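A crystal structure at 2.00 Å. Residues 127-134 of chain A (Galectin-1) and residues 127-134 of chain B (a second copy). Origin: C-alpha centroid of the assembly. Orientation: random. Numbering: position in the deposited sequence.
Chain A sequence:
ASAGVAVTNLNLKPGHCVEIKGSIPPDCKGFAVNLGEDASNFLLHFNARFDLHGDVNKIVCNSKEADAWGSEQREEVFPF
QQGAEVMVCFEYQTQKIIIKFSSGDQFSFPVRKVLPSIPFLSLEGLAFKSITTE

Chain A 127-134: AFKSITTE
Chain B, residues 127-134: AFKSITTE

How do the two C-terminal segments of this galectin-1 pair run against each other? Residues 127-133 of each chain form an extended strand, and the two strands meet antiparallel, their N-to-C directions 157° apart and their axes 4.7 Å apart at closest approach. The register is centred on A:Ile131 opposite B:Ile131, with CA atoms 5.6 Å apart. On either side, A:Ser130 faces B:Thr132 (CA to CA 4.3 Å) and A:Thr132 faces B:Ser130 (CA to CA 4.0 Å) as non-hydrogen-bonded pairs. From residue 130 to 133 phi lies between -164° and -107° and psi between 131° and 160°; at A:Lys129 (-125/-43) and B:Lys129 (-106/-54) the backbone breaks from this pattern.

Which donors and acceptors are satisfied across the seam? Four backbone hydrogen bonds join the strands. At the centre the isoleucines bond reciprocally: A:Ile131 N gives to B:Ile131 O at 3.2 Å, and B:Ile131 N to A:Ile131 O at 3.0 Å. Outside them, B:Thr133 N donates to A:Lys129 O at 2.9 Å and A:Thr133 N to B:Lys129 O at 2.8 Å. N-H...O angles are 149-157°. The same carbonyls also receive CA-H...O contacts, in which a weak donor adds to each N-H bond: B:Ser130 CA lies 3.1 Å from A:Ile131 O, A:Ser130 CA 3.2 Å from B:Ile131 O, A:Thr132 CA 3.3 Å from B:Lys129 O, and B:Thr132 CA 3.3 Å from A:Lys129 O.

What do the side chains do on the two faces of the sheet? The isoleucines share one face, where A:Ile131 CG2 packs 3.9 Å from B:Ile131 CB. Their rotamers differ: A:Ile131 is t,t and B:Ile131 is m,t. A:Ser130, B:Ser130, A:Thr132 and B:Thr132 share the other face; A:Ser130 CB sits 3.5 Å from B:Thr132 OG1, and A:Thr132 OG1 3.5 Å from B:Ser130 CB. Both of these serines are p and both of these threonines m.

What do the phenylalanines meet? CA-to-CB points sideways in both, yet the end of each ring comes nearer the partner strand. A:Phe128 (chi1 169°, chi2 80°) brings CZ to 4.4 Å from B:Ile131 CG2, while B:Phe128 (chi1 121°, chi2 -85°) brings CE2 to 4.2 Å from A:Ile131 CG2, so the apolar contact continues outward from the isoleucines. The A:Phe128 ring presents its edge to B:Thr133 OG1, 3.1 Å from A:Phe128 CE2; this hydroxyl is buried by the contact with no polar partner in the model. A:Thr133 has chi1 26° and B:Thr133 -32°, both between wells.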

# COMPACT_ATOMS: atom_id res chain seq x y z
N ALA A 127 -12.00 -2.32 4.61
CA ALA A 127 -11.47 -0.96 4.69
C ALA A 127 -10.00 -1.00 5.12
O ALA A 127 -9.67 -1.49 6.19
CB ALA A 127 -12.28 -0.11 5.67
N PHE A 128 -9.14 -0.52 4.24
CA PHE A 128 -7.70 -0.46 4.46
C PHE A 128 -7.28 0.49 5.59
O PHE A 128 -7.83 1.57 5.75
CB PHE A 128 -7.05 -0.03 3.14
CG PHE A 128 -5.59 0.33 3.24
CD1 PHE A 128 -4.62 -0.66 3.26
CD2 PHE A 128 -5.20 1.66 3.30
CE1 PHE A 128 -3.28 -0.32 3.34
CE2 PHE A 128 -3.87 2.01 3.38
CZ PHE A 128 -2.91 1.02 3.40
N LYS A 129 -6.35 0.06 6.42
CA LYS A 129 -5.84 0.94 7.47
C LYS A 129 -4.33 1.01 7.31
O LYS A 129 -3.76 2.08 7.34
CB LYS A 129 -6.25 0.45 8.87
CG LYS A 129 -7.75 0.58 9.14
CD LYS A 129 -8.09 0.51 10.63
CE LYS A 129 -9.54 0.95 10.88
NZ LYS A 129 -9.87 1.15 12.34
N SER A 130 -3.70 -0.14 7.06
CA SER A 130 -2.27 -0.22 6.89
C SER A 130 -1.80 -1.53 6.23
O SER A 130 -2.52 -2.53 6.19
CB SER A 130 -1.57 0.00 8.23
OG SER A 130 -1.77 -1.08 9.11
N ILE A 131 -0.60 -1.47 5.68
CA ILE A 131 0.07 -2.58 5.03
C ILE A 131 1.53 -2.46 5.45
O ILE A 131 2.11 -1.38 5.36
CB ILE A 131 -0.06 -2.48 3.51
CG1 ILE A 131 0.76 -3.58 2.83
CG2 ILE A 131 0.39 -1.10 3.02
CD1 ILE A 131 0.35 -3.82 1.39
N THR A 132 2.13 -3.56 5.89
CA THR A 132 3.51 -3.53 6.35
C THR A 132 4.30 -4.70 5.81
O THR A 132 3.84 -5.84 5.87
CB THR A 132 3.55 -3.65 7.88
OG1 THR A 132 2.62 -2.74 8.46
CG2 THR A 132 4.94 -3.33 8.41
N THR A 133 5.48 -4.44 5.25
CA THR A 133 6.33 -5.51 4.77
C THR A 133 7.50 -5.67 5.72
O THR A 133 7.90 -4.71 6.40
CB THR A 133 6.84 -5.31 3.32
OG1 THR A 133 6.88 -3.92 2.97
CG2 THR A 133 5.96 -6.08 2.36
N GLU A 134 8.02 -6.88 5.78
CA GLU A 134 9.10 -7.22 6.66
C GLU A 134 9.73 -8.41 5.98
O GLU A 134 10.83 -8.25 5.41
CB GLU A 134 8.48 -7.61 8.00
CG GLU A 134 9.43 -7.89 9.11
CD GLU A 134 8.70 -8.12 10.42
OE1 GLU A 134 8.08 -7.15 10.93
OE2 GLU A 134 8.74 -9.27 10.94
OXT GLU A 134 9.07 -9.47 5.91
N ALA B 127 12.60 2.46 -0.07
CA ALA B 127 12.22 1.08 0.26
C ALA B 127 11.09 1.14 1.31
O ALA B 127 11.33 1.44 2.49
CB ALA B 127 13.44 0.30 0.77
N PHE B 128 9.86 0.90 0.88
CA PHE B 128 8.73 0.99 1.81
C PHE B 128 8.68 -0.07 2.93
O PHE B 128 9.02 -1.23 2.72
CB PHE B 128 7.40 1.08 1.02
CG PHE B 128 6.43 -0.02 1.32
CD1 PHE B 128 6.52 -1.23 0.67
CD2 PHE B 128 5.46 0.15 2.30
CE1 PHE B 128 5.66 -2.28 0.98
CE2 PHE B 128 4.60 -0.88 2.63
CZ PHE B 128 4.70 -2.10 1.97
N LYS B 129 8.32 0.38 4.14
CA LYS B 129 8.17 -0.48 5.33
C LYS B 129 6.69 -0.68 5.63
O LYS B 129 6.22 -1.79 5.75
CB LYS B 129 8.81 0.17 6.56
CG LYS B 129 10.07 -0.50 7.09
CD LYS B 129 11.36 0.22 6.64
CE LYS B 129 11.62 0.05 5.15
NZ LYS B 129 11.97 -1.36 4.77
N SER B 130 5.97 0.41 5.77
CA SER B 130 4.57 0.36 6.05
C SER B 130 3.90 1.64 5.57
O SER B 130 4.56 2.67 5.47
CB SER B 130 4.37 0.17 7.54
OG SER B 130 4.28 1.39 8.23
N ILE B 131 2.63 1.57 5.22
CA ILE B 131 1.86 2.73 4.76
C ILE B 131 0.58 2.70 5.59
O ILE B 131 -0.01 1.65 5.72
CB ILE B 131 1.56 2.59 3.26
CG1 ILE B 131 2.86 2.72 2.48
CG2 ILE B 131 0.54 3.62 2.81
CD1 ILE B 131 2.76 2.34 1.03
N THR B 132 0.18 3.82 6.17
CA THR B 132 -1.01 3.84 7.02
C THR B 132 -1.94 4.99 6.70
O THR B 132 -1.48 6.00 6.22
CB THR B 132 -0.57 4.01 8.47
OG1 THR B 132 0.28 2.93 8.81
CG2 THR B 132 -1.76 4.05 9.40
N THR B 133 -3.23 4.86 7.00
CA THR B 133 -4.16 5.94 6.72
C THR B 133 -4.97 6.29 7.94
O THR B 133 -5.26 5.42 8.76
CB THR B 133 -5.13 5.60 5.60
OG1 THR B 133 -4.49 4.73 4.67
CG2 THR B 133 -5.58 6.88 4.87
N GLU B 134 -5.32 7.57 8.07
CA GLU B 134 -6.09 8.07 9.19
C GLU B 134 -6.95 9.25 8.76
O GLU B 134 -6.61 10.41 9.10
CB GLU B 134 -5.18 8.47 10.36
CG GLU B 134 -4.50 7.30 11.05
CD GLU B 134 -4.04 7.61 12.46
OE1 GLU B 134 -4.47 8.66 13.02
OE2 GLU B 134 -3.27 6.79 13.02
OXT GLU B 134 -7.96 9.02 8.07